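Local atomic coordinates of large terminase protein (Enterobacteria phage P22, PDB entry 4DKW), a protein that drives viral DNA into empty capsids as an ATP-powered packaging motor and cuts the genome with its C-terminal nuclease domain, the part present here. Residues R6-F20 and V143-Y157. Numbering follows the deposited sequence.
Sequences RIFQIPEETIKCQPF and VFNTCEPFFEEFRLY
At the border of the nuclease domain's mixed sheet, the short strand 16-17 lies parallel to strand 141-144, and the chain leading into it runs along helix 148-156. The strands pair through Val143 N to Ile15 O (2.7 Å), Cys17 N to Val143 O and Asn145 N to Cys17 O. Pro19 CA sits over one face of the Phe144 ring, 3.7 Å from its centroid, while Cys17 SG approaches the same ring obliquely. The Lys16 chain leaves trans to the main-chain nitrogen (chi1 -165°) and bends at chi3, bringing CE over the Phe151 face; NZ completes a cation-pi contact 4.4 Å from the ring centroid. The Phe154 ring takes Ile15 CD1 over one face and has Ile10 O in plane at its edge; Phe8 CB touches Phe154 CE1 at 3.4 Å, the two rings nearly parallel but slid apart. Arg155 NH1 meets both oxygens of Glu12, hydrogen-bonding to OE1 (3.0 Å) from its syn side but out of the carboxylate plane and lying 2.9 Å from OE2. Arg155 NH2 bonds Glu148 OE2, also in a salt bridge, so two carboxylates fix the guanidinium. Ile7 N makes an almost straight 2.9 Å bond to Tyr157 O, and Ile7 CD1 rests over the Tyr157 ring. A water accepts from Phe8 N and donates to Phe154 O and Tyr157 O. The Tyr157 side chain is about 10 Å from the side chains of Asp33 and Asp171, which bind magnesium. This is a short parallel strand added at a sheet edge, with aromatic packing against helix 148-156, in an RNase H-like nuclease fold.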
loop_
_atom_site.group_PDB
_atom_site.type_symbol
_atom_site.label_atom_id
_atom_site.label_comp_id
_atom_site.label_asym_id
_atom_site.label_seq_id
_atom_site.Cartn_x
_atom_site.Cartn_y
_atom_site.Cartn_z
ATOM N N ARG A 6 17.328 -4.399 -10.372
ATOM C CA ARG A 6 16.152 -4.440 -9.517
ATOM C C ARG A 6 16.324 -3.595 -8.266
ATOM O O ARG A 6 17.429 -3.477 -7.725
ATOM C CB ARG A 6 15.798 -5.874 -9.143
ATOM C CG ARG A 6 15.064 -6.602 -10.244
ATOM C CD ARG A 6 14.702 -8.003 -9.805
ATOM N NE ARG A 6 14.165 -7.983 -8.447
ATOM C CZ ARG A 6 13.746 -9.061 -7.790
ATOM N NH1 ARG A 6 13.795 -10.260 -8.362
ATOM N NH2 ARG A 6 13.275 -8.938 -6.558
ATOM N N ILE A 7 15.217 -3.003 -7.825
ATOM C CA ILE A 7 15.203 -2.120 -6.675
ATOM C C ILE A 7 15.306 -2.924 -5.381
ATOM O O ILE A 7 16.076 -2.570 -4.487
ATOM C CB ILE A 7 13.946 -1.214 -6.700
ATOM C CG1 ILE A 7 14.158 -0.076 -7.705
ATOM C CG2 ILE A 7 13.661 -0.655 -5.332
ATOM C CD1 ILE A 7 12.927 0.737 -8.023
ATOM N N PHE A 8 14.546 -4.012 -5.292
ATOM C CA PHE A 8 14.604 -4.908 -4.136
ATOM C C PHE A 8 15.354 -6.197 -4.502
ATOM O O PHE A 8 14.762 -7.167 -4.980
ATOM C CB PHE A 8 13.193 -5.235 -3.617
ATOM C CG PHE A 8 12.395 -4.021 -3.185
ATOM C CD1 PHE A 8 12.783 -3.268 -2.080
ATOM C CD2 PHE A 8 11.243 -3.649 -3.867
ATOM C CE1 PHE A 8 12.057 -2.159 -1.682
ATOM C CE2 PHE A 8 10.508 -2.545 -3.466
ATOM C CZ PHE A 8 10.920 -1.799 -2.374
ATOM N N GLN A 9 16.667 -6.205 -4.298
ATOM C CA GLN A 9 17.453 -7.401 -4.576
ATOM C C GLN A 9 17.480 -8.324 -3.364
ATOM O O GLN A 9 18.519 -8.543 -2.737
ATOM C CB GLN A 9 18.861 -7.044 -5.043
ATOM C CG GLN A 9 18.893 -6.614 -6.494
ATOM C CD GLN A 9 20.285 -6.313 -6.990
ATOM O OE1 GLN A 9 21.213 -6.163 -6.201
ATOM N NE2 GLN A 9 20.437 -6.220 -8.309
ATOM N N ILE A 10 16.305 -8.862 -3.063
ATOM C CA ILE A 10 16.064 -9.643 -1.870
ATOM C C ILE A 10 15.273 -10.865 -2.318
ATOM O O ILE A 10 14.342 -10.743 -3.114
ATOM C CB ILE A 10 15.275 -8.800 -0.832
ATOM C CG1 ILE A 10 16.066 -7.536 -0.478
ATOM C CG2 ILE A 10 14.975 -9.604 0.415
ATOM C CD1 ILE A 10 15.365 -6.597 0.447
ATOM N N PRO A 11 15.665 -12.056 -1.847
ATOM C CA PRO A 11 14.899 -13.268 -2.161
ATOM C C PRO A 11 13.459 -13.154 -1.662
ATOM O O PRO A 11 13.264 -12.894 -0.474
ATOM C CB PRO A 11 15.644 -14.362 -1.381
ATOM C CG PRO A 11 17.025 -13.816 -1.189
ATOM C CD PRO A 11 16.865 -12.341 -1.043
ATOM N N GLU A 12 12.484 -13.341 -2.552
ATOM C CA GLU A 12 11.055 -13.310 -2.196
ATOM C C GLU A 12 10.701 -14.119 -0.963
ATOM O O GLU A 12 9.860 -13.724 -0.165
ATOM C CB GLU A 12 10.226 -13.894 -3.323
ATOM C CG GLU A 12 10.209 -13.078 -4.546
ATOM C CD GLU A 12 9.409 -13.753 -5.619
ATOM O OE1 GLU A 12 9.790 -13.600 -6.790
ATOM O OE2 GLU A 12 8.406 -14.438 -5.296
ATOM N N GLU A 13 11.338 -15.270 -0.827
ATOM C CA GLU A 13 11.012 -16.183 0.246
ATOM C C GLU A 13 11.393 -15.638 1.615
ATOM O O GLU A 13 10.794 -16.025 2.619
ATOM C CB GLU A 13 11.635 -17.566 -0.026
ATOM C CG GLU A 13 10.691 -18.764 0.334
ATOM C CD GLU A 13 9.420 -18.828 -0.547
ATOM O OE1 GLU A 13 8.981 -17.799 -1.111
ATOM O OE2 GLU A 13 8.832 -19.919 -0.647
ATOM N N THR A 14 12.360 -14.719 1.651
ATOM C CA THR A 14 12.733 -14.077 2.908
ATOM C C THR A 14 11.655 -13.115 3.421
ATOM O O THR A 14 11.537 -12.900 4.625
ATOM C CB THR A 14 14.102 -13.358 2.818
ATOM O OG1 THR A 14 14.014 -12.251 1.922
ATOM C CG2 THR A 14 15.169 -14.309 2.319
ATOM N N ILE A 15 10.845 -12.562 2.522
ATOM C CA ILE A 15 9.781 -11.649 2.957
ATOM C C ILE A 15 8.370 -12.260 2.939
ATOM O O ILE A 15 7.413 -11.634 3.387
ATOM C CB ILE A 15 9.827 -10.287 2.201
ATOM C CG1 ILE A 15 9.332 -10.407 0.761
ATOM C CG2 ILE A 15 11.244 -9.709 2.193
ATOM C CD1 ILE A 15 9.401 -9.090 0.015
ATOM N N LYS A 16 8.254 -13.488 2.445
ATOM C CA LYS A 16 6.966 -14.173 2.340
ATOM C C LYS A 16 6.643 -14.852 3.682
ATOM O O LYS A 16 7.545 -15.326 4.359
ATOM C CB LYS A 16 7.031 -15.173 1.166
ATOM C CG LYS A 16 5.698 -15.720 0.658
ATOM C CD LYS A 16 5.866 -16.578 -0.614
ATOM C CE LYS A 16 6.373 -15.755 -1.807
ATOM N NZ LYS A 16 6.291 -16.477 -3.112
ATOM N N CYS A 17 5.373 -14.869 4.089
ATOM C CA CYS A 17 4.979 -15.604 5.297
ATOM C C CYS A 17 3.622 -16.270 5.125
ATOM O O CYS A 17 2.851 -15.869 4.259
ATOM C CB CYS A 17 4.973 -14.688 6.535
ATOM S SG CYS A 17 3.612 -13.497 6.639
ATOM N N GLN A 18 3.341 -17.283 5.950
ATOM C CA GLN A 18 2.009 -17.899 6.020
ATOM C C GLN A 18 1.000 -16.951 6.652
ATOM O O GLN A 18 1.310 -16.307 7.651
ATOM C CB GLN A 18 2.043 -19.185 6.848
ATOM C CG GLN A 18 2.907 -20.272 6.268
ATOM C CD GLN A 18 2.310 -20.885 5.018
ATOM O OE1 GLN A 18 1.099 -20.853 4.811
ATOM N NE2 GLN A 18 3.158 -21.456 4.184
ATOM N N PRO A 19 -0.212 -16.867 6.074
ATOM C CA PRO A 19 -1.291 -16.066 6.660
ATOM C C PRO A 19 -1.658 -16.529 8.074
ATOM O O PRO A 19 -1.533 -17.704 8.406
ATOM C CB PRO A 19 -2.466 -16.322 5.716
ATOM C CG PRO A 19 -1.842 -16.685 4.438
ATOM C CD PRO A 19 -0.609 -17.461 4.787
ATOM N N PHE A 20 -2.117 -15.592 8.892
ATOM C CA PHE A 20 -2.568 -15.872 10.240
ATOM C C PHE A 20 -3.651 -14.859 10.541
ATOM O O PHE A 20 -3.839 -13.900 9.778
ATOM C CB PHE A 20 -1.408 -15.750 11.247
ATOM C CG PHE A 20 -0.681 -14.413 11.201
ATOM C CD1 PHE A 20 -1.068 -13.356 12.028
ATOM C CD2 PHE A 20 0.402 -14.226 10.347
ATOM C CE1 PHE A 20 -0.415 -12.143 11.991
ATOM C CE2 PHE A 20 1.071 -13.006 10.302
ATOM C CZ PHE A 20 0.657 -11.960 11.125
ATOM N N VAL A 143 5.122 -10.335 3.681
ATOM C CA VAL A 143 3.945 -10.350 2.809
ATOM C C VAL A 143 3.300 -11.733 2.859
ATOM O O VAL A 143 3.988 -12.733 2.679
ATOM C CB VAL A 143 4.336 -9.998 1.352
ATOM C CG1 VAL A 143 3.101 -9.975 0.421
ATOM C CG2 VAL A 143 5.047 -8.661 1.325
ATOM N N PHE A 144 1.995 -11.796 3.125
ATOM C CA PHE A 144 1.276 -13.075 3.121
ATOM C C PHE A 144 1.456 -13.731 1.758
ATOM O O PHE A 144 1.413 -13.049 0.737
ATOM C CB PHE A 144 -0.218 -12.870 3.380
ATOM C CG PHE A 144 -0.572 -12.632 4.826
ATOM C CD1 PHE A 144 0.400 -12.297 5.762
ATOM C CD2 PHE A 144 -1.891 -12.748 5.246
ATOM C CE1 PHE A 144 0.063 -12.084 7.102
ATOM C CE2 PHE A 144 -2.236 -12.546 6.571
ATOM C CZ PHE A 144 -1.260 -12.215 7.504
ATOM N N ASN A 145 1.664 -15.042 1.730
ATOM C CA ASN A 145 1.860 -15.737 0.459
ATOM C C ASN A 145 0.626 -15.725 -0.456
ATOM O O ASN A 145 0.706 -16.116 -1.616
ATOM C CB ASN A 145 2.402 -17.162 0.682
ATOM C CG ASN A 145 1.477 -18.032 1.512
ATOM O OD1 ASN A 145 0.258 -18.029 1.333
ATOM N ND2 ASN A 145 2.061 -18.807 2.419
ATOM N N THR A 146 -0.500 -15.258 0.072
ATOM C CA THR A 146 -1.736 -15.136 -0.685
ATOM C C THR A 146 -1.865 -13.773 -1.385
ATOM O O THR A 146 -2.865 -13.501 -2.044
ATOM C CB THR A 146 -2.950 -15.349 0.235
ATOM O OG1 THR A 146 -2.833 -14.502 1.392
ATOM C CG2 THR A 146 -3.044 -16.815 0.670
ATOM N N CYS A 147 -0.849 -12.924 -1.237
ATOM C CA CYS A 147 -0.858 -11.590 -1.846
ATOM C C CYS A 147 0.023 -11.578 -3.081
ATOM O O CYS A 147 0.934 -10.759 -3.183
ATOM C CB CYS A 147 -0.357 -10.524 -0.864
ATOM S SG CYS A 147 -1.392 -10.320 0.571
ATOM N N GLU A 148 -0.247 -12.488 -4.012
ATOM C CA GLU A 148 0.567 -12.628 -5.218
ATOM C C GLU A 148 0.788 -11.358 -6.072
ATOM O O GLU A 148 1.883 -11.178 -6.614
ATOM C CB GLU A 148 0.059 -13.789 -6.084
ATOM C CG GLU A 148 0.907 -14.075 -7.327
ATOM C CD GLU A 148 2.331 -14.537 -6.997
ATOM O OE1 GLU A 148 2.586 -14.988 -5.857
ATOM O OE2 GLU A 148 3.197 -14.452 -7.897
ATOM N N PRO A 149 -0.232 -10.478 -6.210
ATOM C CA PRO A 149 0.041 -9.253 -6.983
ATOM C C PRO A 149 1.184 -8.396 -6.428
ATOM O O PRO A 149 1.782 -7.650 -7.205
ATOM C CB PRO A 149 -1.283 -8.479 -6.907
ATOM C CG PRO A 149 -2.311 -9.529 -6.750
ATOM C CD PRO A 149 -1.666 -10.591 -5.877
ATOM N N PHE A 150 1.489 -8.496 -5.132
ATOM C CA PHE A 150 2.663 -7.812 -4.595
ATOM C C PHE A 150 3.940 -8.377 -5.198
ATOM O O PHE A 150 4.825 -7.640 -5.606
ATOM C CB PHE A 150 2.756 -7.935 -3.077
ATOM C CG PHE A 150 4.038 -7.368 -2.516
ATOM C CD1 PHE A 150 4.118 -6.031 -2.161
ATOM C CD2 PHE A 150 5.174 -8.165 -2.374
ATOM C CE1 PHE A 150 5.300 -5.495 -1.654
ATOM C CE2 PHE A 150 6.355 -7.634 -1.886
ATOM C CZ PHE A 150 6.418 -6.299 -1.519
ATOM N N PHE A 151 4.051 -9.698 -5.214
ATOM C CA PHE A 151 5.279 -10.346 -5.667
ATOM C C PHE A 151 5.511 -10.163 -7.167
ATOM O O PHE A 151 6.655 -10.034 -7.622
ATOM C CB PHE A 151 5.282 -11.825 -5.259
ATOM C CG PHE A 151 5.389 -12.025 -3.780
ATOM C CD1 PHE A 151 6.577 -11.720 -3.118
ATOM C CD2 PHE A 151 4.301 -12.474 -3.044
ATOM C CE1 PHE A 151 6.684 -11.880 -1.749
ATOM C CE2 PHE A 151 4.400 -12.639 -1.670
ATOM C CZ PHE A 151 5.594 -12.346 -1.025
ATOM N N GLU A 152 4.422 -10.133 -7.926
ATOM C CA GLU A 152 4.494 -9.851 -9.357
ATOM C C GLU A 152 5.162 -8.513 -9.640
ATOM O O GLU A 152 5.956 -8.399 -10.570
ATOM C CB GLU A 152 3.098 -9.875 -9.979
ATOM C CG GLU A 152 2.430 -11.242 -9.925
ATOM C CD GLU A 152 1.024 -11.241 -10.515
ATOM O OE1 GLU A 152 0.442 -10.144 -10.689
ATOM O OE2 GLU A 152 0.499 -12.344 -10.799
ATOM N N GLU A 153 4.826 -7.504 -8.838
ATOM C CA GLU A 153 5.408 -6.168 -8.979
ATOM C C GLU A 153 6.822 -6.090 -8.398
ATOM O O GLU A 153 7.718 -5.490 -8.991
ATOM C CB GLU A 153 4.519 -5.124 -8.300
ATOM C CG GLU A 153 3.087 -5.047 -8.839
ATOM C CD GLU A 153 2.344 -3.820 -8.321
ATOM O OE1 GLU A 153 2.921 -3.096 -7.485
ATOM O OE2 GLU A 153 1.192 -3.573 -8.747
ATOM N N PHE A 154 6.994 -6.699 -7.229
ATOM C CA PHE A 154 8.268 -6.799 -6.520
ATOM C C PHE A 154 9.358 -7.330 -7.448
ATOM O O PHE A 154 10.487 -6.819 -7.455
ATOM C CB PHE A 154 8.059 -7.716 -5.310
ATOM C CG PHE A 154 9.293 -7.962 -4.479
ATOM C CD1 PHE A 154 9.634 -7.099 -3.446
ATOM C CD2 PHE A 154 10.068 -9.099 -4.684
ATOM C CE1 PHE A 154 10.740 -7.340 -2.669
ATOM C CE2 PHE A 154 11.186 -9.344 -3.901
ATOM C CZ PHE A 154 11.520 -8.467 -2.895
ATOM N N ARG A 155 8.999 -8.337 -8.246
ATOM C CA ARG A 155 9.924 -8.979 -9.187
ATOM C C ARG A 155 10.384 -8.085 -10.342
ATOM O O ARG A 155 11.502 -8.242 -10.853
ATOM C CB ARG A 155 9.286 -10.231 -9.773
ATOM C CG ARG A 155 9.207 -11.376 -8.806
ATOM C CD ARG A 155 8.770 -12.653 -9.497
ATOM N NE ARG A 155 7.328 -12.736 -9.676
ATOM C CZ ARG A 155 6.500 -13.340 -8.829
ATOM N NH1 ARG A 155 6.967 -13.932 -7.739
ATOM N NH2 ARG A 155 5.204 -13.383 -9.092
ATOM N N LEU A 156 9.518 -7.155 -10.742
ATOM C CA LEU A 156 9.750 -6.295 -11.898
ATOM C C LEU A 156 10.232 -4.872 -11.566
ATOM O O LEU A 156 10.642 -4.139 -12.454
ATOM C CB LEU A 156 8.459 -6.192 -12.699
ATOM C CG LEU A 156 7.922 -7.505 -13.257
ATOM C CD1 LEU A 156 6.605 -7.254 -13.969
ATOM C CD2 LEU A 156 8.932 -8.094 -14.212
ATOM N N TYR A 157 10.151 -4.482 -10.296
ATOM C CA TYR A 157 10.472 -3.121 -9.878
ATOM C C TYR A 157 11.970 -2.834 -10.052
ATOM O O TYR A 157 12.817 -3.485 -9.421
ATOM C CB TYR A 157 10.079 -2.945 -8.417
ATOM C CG TYR A 157 9.701 -1.537 -8.011
ATOM C CD1 TYR A 157 8.983 -0.711 -8.867
ATOM C CD2 TYR A 157 10.017 -1.056 -6.743
ATOM C CE1 TYR A 157 8.612 0.578 -8.474
ATOM C CE2 TYR A 157 9.649 0.212 -6.343
ATOM C CZ TYR A 157 8.951 1.027 -7.205
ATOM O OH TYR A 157 8.575 2.293 -6.783
HETATM O O HOH W 1 12.563 -4.609 -7.252
#